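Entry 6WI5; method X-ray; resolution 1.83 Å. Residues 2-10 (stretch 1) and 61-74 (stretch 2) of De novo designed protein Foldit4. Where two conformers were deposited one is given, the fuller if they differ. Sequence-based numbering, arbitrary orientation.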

# COMPACT_ATOMS: atom_id res chain seq x y z
N GLU A 2 4.51 -6.35 16.82
CA GLU A 2 4.51 -5.61 15.56
C GLU A 2 3.25 -5.93 14.76
O GLU A 2 2.67 -7.01 14.88
N VAL A 3 2.84 -4.97 13.94
CA VAL A 3 1.71 -5.12 13.03
C VAL A 3 2.25 -5.17 11.61
O VAL A 3 3.10 -4.35 11.24
N VAL A 4 1.77 -6.13 10.83
CA VAL A 4 2.14 -6.27 9.42
C VAL A 4 0.89 -6.10 8.58
O VAL A 4 -0.12 -6.78 8.82
N VAL A 5 0.95 -5.20 7.60
CA VAL A 5 -0.16 -4.96 6.68
C VAL A 5 0.34 -5.19 5.26
O VAL A 5 1.39 -4.67 4.88
N GLU A 6 -0.41 -5.98 4.50
CA GLU A 6 -0.10 -6.26 3.10
C GLU A 6 -1.24 -5.74 2.25
O GLU A 6 -2.40 -6.13 2.45
N ILE A 7 -0.93 -4.86 1.30
CA ILE A 7 -1.92 -4.23 0.44
C ILE A 7 -1.66 -4.67 -0.99
O ILE A 7 -0.54 -4.52 -1.50
N ARG A 8 -2.68 -5.23 -1.63
CA ARG A 8 -2.60 -5.67 -3.02
C ARG A 8 -3.51 -4.79 -3.86
O ARG A 8 -4.71 -4.69 -3.57
N ILE A 9 -2.95 -4.16 -4.89
CA ILE A 9 -3.67 -3.22 -5.73
C ILE A 9 -3.65 -3.75 -7.16
O ILE A 9 -2.57 -3.96 -7.73
N ARG A 10 -4.83 -3.96 -7.73
CA ARG A 10 -4.96 -4.36 -9.13
C ARG A 10 -5.04 -3.10 -9.98
O ARG A 10 -6.01 -2.34 -9.89
N THR A 61 -0.61 4.03 14.32
CA THR A 61 0.11 4.51 13.15
C THR A 61 -0.23 3.68 11.92
O THR A 61 -0.43 4.22 10.82
N ILE A 62 -0.31 2.36 12.08
CA ILE A 62 -0.59 1.47 10.96
C ILE A 62 -1.97 1.76 10.38
O ILE A 62 -2.13 1.90 9.16
N GLU A 63 -2.98 1.87 11.24
CA GLU A 63 -4.34 2.08 10.75
C GLU A 63 -4.49 3.45 10.10
O GLU A 63 -5.20 3.60 9.10
N ARG A 64 -3.83 4.47 10.66
CA ARG A 64 -3.88 5.80 10.05
C ARG A 64 -3.20 5.81 8.69
O ARG A 64 -3.71 6.41 7.74
N LEU A 65 -2.05 5.14 8.58
CA LEU A 65 -1.32 5.12 7.31
C LEU A 65 -2.07 4.33 6.25
O LEU A 65 -2.07 4.71 5.07
N VAL A 66 -2.72 3.23 6.64
CA VAL A 66 -3.45 2.41 5.68
C VAL A 66 -4.62 3.19 5.09
O VAL A 66 -4.84 3.20 3.87
N GLU A 67 -5.39 3.87 5.95
CA GLU A 67 -6.54 4.64 5.46
C GLU A 67 -6.10 5.77 4.54
O GLU A 67 -6.79 6.08 3.56
N ARG A 68 -4.96 6.40 4.84
CA ARG A 68 -4.48 7.47 3.98
C ARG A 68 -4.00 6.92 2.64
O ARG A 68 -4.21 7.55 1.60
N ILE A 69 -3.37 5.75 2.65
CA ILE A 69 -2.95 5.11 1.41
C ILE A 69 -4.16 4.75 0.56
O ILE A 69 -4.18 4.97 -0.65
N LEU A 70 -5.21 4.20 1.20
CA LEU A 70 -6.40 3.81 0.45
C LEU A 70 -7.07 5.02 -0.19
O LEU A 70 -7.60 4.93 -1.30
N ARG A 71 -7.06 6.17 0.50
CA ARG A 71 -7.64 7.38 -0.07
C ARG A 71 -6.82 7.86 -1.27
O ARG A 71 -7.39 8.30 -2.28
N GLU A 72 -5.50 7.79 -1.17
CA GLU A 72 -4.65 8.20 -2.29
C GLU A 72 -4.79 7.25 -3.47
O GLU A 72 -4.71 7.69 -4.63
N ILE A 73 -4.99 5.96 -3.20
CA ILE A 73 -5.23 5.00 -4.28
C ILE A 73 -6.52 5.34 -5.01
O ILE A 73 -6.58 5.30 -6.25
N LYS A 74 -7.57 5.70 -4.26
CA LYS A 74 -8.85 5.99 -4.88
C LYS A 74 -8.81 7.28 -5.69
O LYS A 74 -9.52 7.40 -6.70

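A strand laid along a helix is a common way to build a hydrophobic core, and the designed protein Foldit4 gives a compact example. Strand 3-10 and helix 61-74 run nearly parallel, 13° apart in direction, with their axes 9.7 Å apart at closest approach. That spacing leaves room for one layer of interlocking aliphatic side chains. The strand supplies its alternate residues, Val 3, Val 5, Ile 7 and Ile 9, whose CA-to-CB bonds all point toward the helix; the helix answers at intervals of three or four residues, close to its own repeat.

The helix segment opens with Thr 61, chi1 m, which does not reach the strand. Its OG1 accepts a weak hydrogen bond from Arg 64 NH2 at 3.4 Å, with an angle of only 124°. The first inward residue is Ile 62, with chi1 and chi2 both m. Its CG2 methyl sits between two valines of the strand, 3.8 Å from Val 3 CG1 and 3.5 Å from Val 5 CG2; both valines have chi1 t. One methyl thus bridges two successive inward positions of the strand.

Glu 63 points away and is exposed, as is Arg 64, while Leu 65 (t, p) is buried but out of the strand's reach. One turn after Ile 62 comes Val 66, chi1 t, whose CG2 lies 3.7 Å from Val 5 CG1. Val 5 therefore touches consecutive turns of the helix: its CG2 packs on Ile 62 and also comes within 4.2 Å of Val 66 CG2, while its CG1 makes the closest contact with Val 66.

Glu 67 and the partly exposed Arg 68 take no part, the latter finding hydrogen bonds elsewhere in the structure. Ile 69 (m, t) points inward again, and its CG2 meets Ile 7 CD1 at 4.1 Å. Ile 7 shares the m, t rotamer, which extends its CD1 far enough to make this contact. Leu 70, also m, t, leaves its backbone sideways; its end swings nearer but makes no close contact.

Arg 71 and Glu 72 remain out of reach. Ile 73 (m, t) closes the series, its CD1 lying 3.6 Å from Ile 9 CD1. Ile 9 has chi1 m, with chi2 at 143°, between the usual wells. Here the two isoleucines meet tip to tip, consistent with the 8.5 Å between Ile 9 CA and Ile 73 CA, against 7.3 Å between Val 3 CA and Ile 62 CA. Lys 74 lies outside the contact.

No hydrogen bond crosses between the stretches. The 370 Å² they bury together is an apolar interface that depends on side-chain fit, with the charged residues left off it.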

# COMPACT_ATOMS: atom_id res chain seq x y z
CB GLU A 2 5.75 -5.94 14.73
CG GLU A 2 5.76 -7.34 14.14
CD GLU A 2 6.90 -7.55 13.16
OE1 GLU A 2 7.79 -6.68 13.08
OE2 GLU A 2 6.90 -8.59 12.46
CB VAL A 3 0.69 -3.98 13.19
CG1 VAL A 3 -0.50 -4.20 12.27
CG2 VAL A 3 0.24 -3.86 14.64
CB VAL A 4 2.81 -7.63 9.14
CG1 VAL A 4 3.17 -7.74 7.67
CG2 VAL A 4 4.04 -7.81 10.01
CB VAL A 5 -0.73 -3.54 6.83
CG1 VAL A 5 -1.79 -3.29 5.77
CG2 VAL A 5 -1.31 -3.36 8.21
CB GLU A 6 0.12 -7.75 2.87
CG GLU A 6 1.09 -8.38 3.86
CD GLU A 6 1.03 -9.90 3.84
OE1 GLU A 6 1.59 -10.51 2.91
OE2 GLU A 6 0.39 -10.48 4.75
CB ILE A 7 -1.87 -2.69 0.55
CG1 ILE A 7 -1.98 -2.26 2.02
CG2 ILE A 7 -2.98 -2.06 -0.27
CD1 ILE A 7 -1.86 -0.77 2.22
CB ARG A 8 -3.00 -7.14 -3.15
CG ARG A 8 -2.90 -7.68 -4.57
CD ARG A 8 -3.50 -9.07 -4.66
NE ARG A 8 -4.93 -9.07 -4.40
CZ ARG A 8 -5.68 -10.16 -4.32
NH1 ARG A 8 -5.13 -11.36 -4.47
NH2 ARG A 8 -6.98 -10.06 -4.07
CB ILE A 9 -3.07 -1.82 -5.66
CG1 ILE A 9 -2.88 -1.39 -4.20
CG2 ILE A 9 -3.94 -0.82 -6.41
CD1 ILE A 9 -1.63 -0.59 -3.97
CB ARG A 10 -6.18 -5.25 -9.34
CG ARG A 10 -5.95 -6.71 -8.98
CD ARG A 10 -7.18 -7.55 -9.24
NE ARG A 10 -6.86 -8.79 -9.95
CZ ARG A 10 -6.92 -8.93 -11.27
NH1 ARG A 10 -6.61 -10.08 -11.83
NH2 ARG A 10 -7.29 -7.90 -12.03
CB THR A 61 1.62 4.48 13.41
OG1 THR A 61 1.94 5.39 14.47
CG2 THR A 61 2.40 4.86 12.16
CB ILE A 62 -0.46 0.00 11.41
CG1 ILE A 62 0.98 -0.49 11.21
CG2 ILE A 62 -1.44 -0.89 10.66
CD1 ILE A 62 1.41 -0.55 9.77
CB GLU A 63 -5.35 1.92 11.89
CG GLU A 63 -5.34 0.54 12.53
CD GLU A 63 -6.44 0.37 13.55
OE1 GLU A 63 -7.62 0.27 13.15
OE2 GLU A 63 -6.14 0.34 14.76
CB ARG A 64 -3.23 6.82 10.99
CG ARG A 64 -3.12 8.22 10.39
CD ARG A 64 -2.56 9.22 11.39
NE ARG A 64 -1.19 8.90 11.80
CZ ARG A 64 -0.87 8.37 12.98
NH1 ARG A 64 -1.82 8.10 13.87
NH2 ARG A 64 0.39 8.11 13.27
CB LEU A 65 0.08 4.54 7.53
CG LEU A 65 0.97 4.42 6.30
CD1 LEU A 65 1.12 5.76 5.61
CD2 LEU A 65 2.33 3.86 6.68
CB VAL A 66 -3.92 1.10 6.34
CG1 VAL A 66 -4.97 0.42 5.48
CG2 VAL A 66 -2.73 0.17 6.56
CB GLU A 67 -7.34 5.19 6.64
CG GLU A 67 -7.98 4.11 7.49
CD GLU A 67 -8.84 3.16 6.69
OE1 GLU A 67 -9.56 3.63 5.78
OE2 GLU A 67 -8.80 1.94 6.96
CB ARG A 68 -3.36 8.24 4.69
CG ARG A 68 -3.27 9.70 4.30
CD ARG A 68 -2.38 10.49 5.24
NE ARG A 68 -0.97 10.15 5.09
CZ ARG A 68 -0.27 9.45 5.98
NH1 ARG A 68 -0.84 9.01 7.09
NH2 ARG A 68 1.01 9.19 5.75
CB ILE A 69 -2.08 3.87 1.71
CG1 ILE A 69 -0.70 4.30 2.23
CG2 ILE A 69 -1.94 2.99 0.48
CD1 ILE A 69 0.16 3.15 2.69
CB LEU A 70 -7.37 3.07 1.36
CG LEU A 70 -6.87 1.74 1.92
CD1 LEU A 70 -7.96 1.03 2.70
CD2 LEU A 70 -6.33 0.85 0.80
CB ARG A 71 -7.73 8.48 0.98
CG ARG A 71 -8.68 8.20 2.13
CD ARG A 71 -8.86 9.44 2.99
NE ARG A 71 -9.35 9.12 4.33
CZ ARG A 71 -8.57 8.99 5.40
NH1 ARG A 71 -9.10 8.69 6.58
NH2 ARG A 71 -7.26 9.15 5.29
CB GLU A 72 -3.20 8.30 -1.84
CG GLU A 72 -2.94 9.34 -0.77
CD GLU A 72 -3.25 10.75 -1.22
OE1 GLU A 72 -3.18 11.02 -2.44
OE2 GLU A 72 -3.56 11.60 -0.36
CB ILE A 73 -5.26 3.57 -3.73
CG1 ILE A 73 -3.87 3.16 -3.22
CG2 ILE A 73 -5.75 2.59 -4.78
CD1 ILE A 73 -3.87 1.84 -2.48
CB LYS A 74 -9.94 6.08 -3.81
CG LYS A 74 -11.30 5.57 -4.27
CD LYS A 74 -11.24 4.09 -4.59
CE LYS A 74 -10.83 3.27 -3.38
NZ LYS A 74 -10.71 1.82 -3.69